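Local coordinates for DNA translocase coupling protein (Clostridium perfringens, PDB 6O1W) that is probably an ATP-driven DNA translocase, coupling DNA transfer to ATP use during conjugation of a plasmid, and belongs to the FtsK/SpoIIIE family, at residues A[262-267]-A[272-277]. Numbering follows the deposited sequence.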
ATOM      1  N   THR A 262     -18.905 -10.219  -4.282  1.00 34.70           N
ATOM      2  CA  THR A 262     -18.921 -11.567  -4.883  1.00 34.98           C
ATOM      3  C   THR A 262     -17.603 -11.788  -5.636  1.00 39.15           C
ATOM      4  O   THR A 262     -16.988 -12.857  -5.512  1.00 37.03           O
ATOM      5  CB  THR A 262     -20.145 -11.715  -5.805  1.00 41.87           C
ATOM      6  OG1 THR A 262     -21.312 -11.521  -5.019  1.00 43.27           O
ATOM      7  CG2 THR A 262     -20.215 -13.078  -6.515  1.00 41.60           C
ATOM      8  N   LEU A 263     -17.165 -10.772  -6.399  1.00 36.49           N
ATOM      9  CA  LEU A 263     -15.908 -10.867  -7.140  1.00 36.46           C
ATOM     10  C   LEU A 263     -14.743 -11.059  -6.191  1.00 39.09           C
ATOM     11  O   LEU A 263     -13.991 -12.007  -6.362  1.00 39.48           O
ATOM     12  CB  LEU A 263     -15.659  -9.603  -7.955  1.00 37.08           C
ATOM     13  CG  LEU A 263     -15.823  -9.638  -9.451  1.00 41.59           C
ATOM     14  CD1 LEU A 263     -15.287  -8.332 -10.039  1.00 41.87           C
ATOM     15  CD2 LEU A 263     -15.127 -10.853 -10.082  1.00 39.34           C
ATOM     16  N   ALA A 264     -14.621 -10.200  -5.163  1.00 33.83           N
ATOM     17  CA  ALA A 264     -13.525 -10.259  -4.202  1.00 33.41           C
ATOM     18  C   ALA A 264     -13.438 -11.621  -3.462  1.00 36.71           C
ATOM     19  O   ALA A 264     -12.358 -12.201  -3.319  1.00 35.95           O
ATOM     20  CB  ALA A 264     -13.647  -9.112  -3.210  1.00 33.86           C
ATOM     21  N   ARG A 265     -14.572 -12.128  -3.042  1.00 32.34           N
ATOM     22  CA  ARG A 265     -14.674 -13.365  -2.282  1.00 32.44           C
ATOM     23  C   ARG A 265     -14.403 -14.606  -3.138  1.00 36.17           C
ATOM     24  O   ARG A 265     -13.713 -15.507  -2.671  1.00 36.77           O
ATOM     25  CB  ARG A 265     -16.077 -13.419  -1.598  1.00 31.96           C
ATOM     26  CG  ARG A 265     -16.448 -14.724  -0.884  1.00 36.23           C
ATOM     27  CD  ARG A 265     -17.816 -14.624  -0.216  1.00 45.09           C
ATOM     28  NE  ARG A 265     -18.890 -14.309  -1.177  1.00 51.35           N
ATOM     29  CZ  ARG A 265     -19.603 -15.215  -1.840  1.00 59.24           C
ATOM     30  NH1 ARG A 265     -19.404 -16.511  -1.630  1.00 54.53           N
ATOM     31  NH2 ARG A 265     -20.534 -14.833  -2.701  1.00 46.64           N
ATOM     32  N   LEU A 266     -14.907 -14.640  -4.383  1.00 31.62           N
ATOM     33  CA  LEU A 266     -14.829 -15.833  -5.236  1.00 32.11           C
ATOM     34  C   LEU A 266     -13.785 -15.867  -6.355  1.00 38.50           C
ATOM     35  O   LEU A 266     -13.692 -16.919  -7.008  1.00 38.43           O
ATOM     36  CB  LEU A 266     -16.204 -16.103  -5.874  1.00 31.55           C
ATOM     37  CG  LEU A 266     -17.406 -16.382  -4.942  1.00 36.17           C
ATOM     38  CD1 LEU A 266     -18.682 -16.625  -5.777  1.00 36.45           C
ATOM     39  CD2 LEU A 266     -17.150 -17.612  -4.067  1.00 35.09           C
ATOM     40  N   SER A 267     -13.033 -14.779  -6.617  1.00 36.28           N
ATOM     41  CA  SER A 267     -12.115 -14.770  -7.780  1.00 37.85           C
ATOM     42  C   SER A 267     -10.631 -15.148  -7.511  1.00 45.48           C
ATOM     43  O   SER A 267      -9.746 -14.867  -8.355  1.00 48.56           O
ATOM     44  CB  SER A 267     -12.168 -13.428  -8.496  1.00 41.30           C
ATOM     45  OG  SER A 267     -11.680 -12.462  -7.584  1.00 52.77           O
ATOM     46  N   ILE A 272      -8.955 -13.039 -11.910  1.00 25.16           N
ATOM     47  CA  ILE A 272      -9.597 -11.732 -11.984  1.00 24.98           C
ATOM     48  C   ILE A 272      -9.139 -10.993 -10.710  1.00 30.54           C
ATOM     49  O   ILE A 272      -9.525 -11.378  -9.593  1.00 32.20           O
ATOM     50  CB  ILE A 272     -11.136 -11.777 -12.145  1.00 28.81           C
ATOM     51  CG1 ILE A 272     -11.569 -12.712 -13.316  1.00 28.90           C
ATOM     52  CG2 ILE A 272     -11.709 -10.344 -12.270  1.00 29.19           C
ATOM     53  CD1 ILE A 272     -13.016 -12.824 -13.610  1.00 34.19           C
ATOM     54  N   ASN A 273      -8.328  -9.929 -10.884  1.00 25.99           N
ATOM     55  CA  ASN A 273      -7.719  -9.186  -9.788  1.00 27.07           C
ATOM     56  C   ASN A 273      -8.190  -7.746  -9.634  1.00 31.89           C
ATOM     57  O   ASN A 273      -8.229  -6.981 -10.597  1.00 30.06           O
ATOM     58  CB  ASN A 273      -6.188  -9.235  -9.913  1.00 27.13           C
ATOM     59  CG  ASN A 273      -5.677 -10.628 -10.201  1.00 38.92           C
ATOM     60  OD1 ASN A 273      -5.235 -10.920 -11.292  1.00 33.60           O
ATOM     61  ND2 ASN A 273      -5.744 -11.524  -9.240  1.00 28.59           N
ATOM     62  N   LEU A 274      -8.552  -7.388  -8.401  1.00 31.65           N
ATOM     63  CA  LEU A 274      -8.998  -6.028  -8.055  1.00 32.12           C
ATOM     64  C   LEU A 274      -7.853  -5.240  -7.435  1.00 35.96           C
ATOM     65  O   LEU A 274      -7.240  -5.733  -6.486  1.00 34.53           O
ATOM     66  CB  LEU A 274     -10.187  -6.080  -7.074  1.00 31.47           C
ATOM     67  CG  LEU A 274     -11.474  -6.658  -7.636  1.00 36.63           C
ATOM     68  CD1 LEU A 274     -12.442  -7.037  -6.523  1.00 36.47           C
ATOM     69  CD2 LEU A 274     -12.129  -5.704  -8.622  1.00 38.89           C
ATOM     70  N   CYS A 275      -7.550  -4.053  -7.986  1.00 34.12           N
ATOM     71  CA  CYS A 275      -6.534  -3.117  -7.485  1.00 37.01           C
ATOM     72  C   CYS A 275      -7.295  -1.866  -7.147  1.00 35.95           C
ATOM     73  O   CYS A 275      -7.749  -1.144  -8.050  1.00 33.77           O
ATOM     74  CB  CYS A 275      -5.430  -2.845  -8.509  1.00 41.07           C
ATOM     75  SG  CYS A 275      -4.374  -4.275  -8.859  1.00 47.69           S
ATOM     76  N   ILE A 276      -7.502  -1.646  -5.842  1.00 30.85           N
ATOM     77  CA  ILE A 276      -8.346  -0.568  -5.328  1.00 30.31           C
ATOM     78  C   ILE A 276      -7.575   0.561  -4.654  1.00 33.62           C
ATOM     79  O   ILE A 276      -6.792   0.316  -3.744  1.00 31.69           O
ATOM     80  CB  ILE A 276      -9.407  -1.143  -4.351  1.00 34.23           C
ATOM     81  CG1 ILE A 276     -10.106  -2.401  -4.901  1.00 34.82           C
ATOM     82  CG2 ILE A 276     -10.428  -0.063  -3.954  1.00 35.38           C
ATOM     83  CD1 ILE A 276     -10.767  -3.253  -3.833  1.00 35.83           C
ATOM     84  N   GLY A 277      -7.882   1.792  -5.046  1.00 29.98           N
ATOM     85  CA  GLY A 277      -7.347   2.987  -4.410  1.00 28.90           C
ATOM     86  C   GLY A 277      -8.377   3.598  -3.476  1.00 33.69           C
ATOM     87  O   GLY A 277      -9.585   3.577  -3.762  1.00 32.29           O
TER
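No ring or other flat side-chain group lies between L263, A264 and S267 of the helix end and I272 and L274 of the strand. The guanidinium of R265 lies off the contact, with L266 CG 3.8 Å above the plane of one face, offset toward its rim. N273 OD1 is hydrogen-bonded to R228 NH1, and its ND2 to P130 O. Three apolar pairs and the S267 side chain make the contact. L263 CD2 meets I272 CG2 at 4.1 Å, and the two side chains cross at about a right angle. L263 CD1 reaches L274 CD2 at 4.3 Å. L274 CD1 packs on A264 CB at 4.1 Å. S267, just past the helix, has CB 4.1 Å from I272 CB. Its OG is 3.1 Å from I272 O, but the hydrogen bond of this hydroxyl goes to L263 O at 2.7 Å. OG reaches it from between the backbone N and carbonyl carbon (chi1 64°), and stands 43° out of the L263 carbonyl plane. L263 O also accepts from S267 N, so two donors of one residue hold it. Residues 268-271 turn the chain into the strand, and the N-to-C axes of 262-266 and 272-277 lie at 118°. Helix 247-266 links the neighbouring parallel strands 229-233 and 272-278, a beta-alpha-beta crossover in the P-loop NTPase core. L195 and N199 of helix 185-209 also touch L263. No hydrogen bond or salt bridge joins the segments. The buried serine hydroxyl is satisfied within its own helix end; helix and strand meet through apolar contacts, with the S267 side chain set against I272.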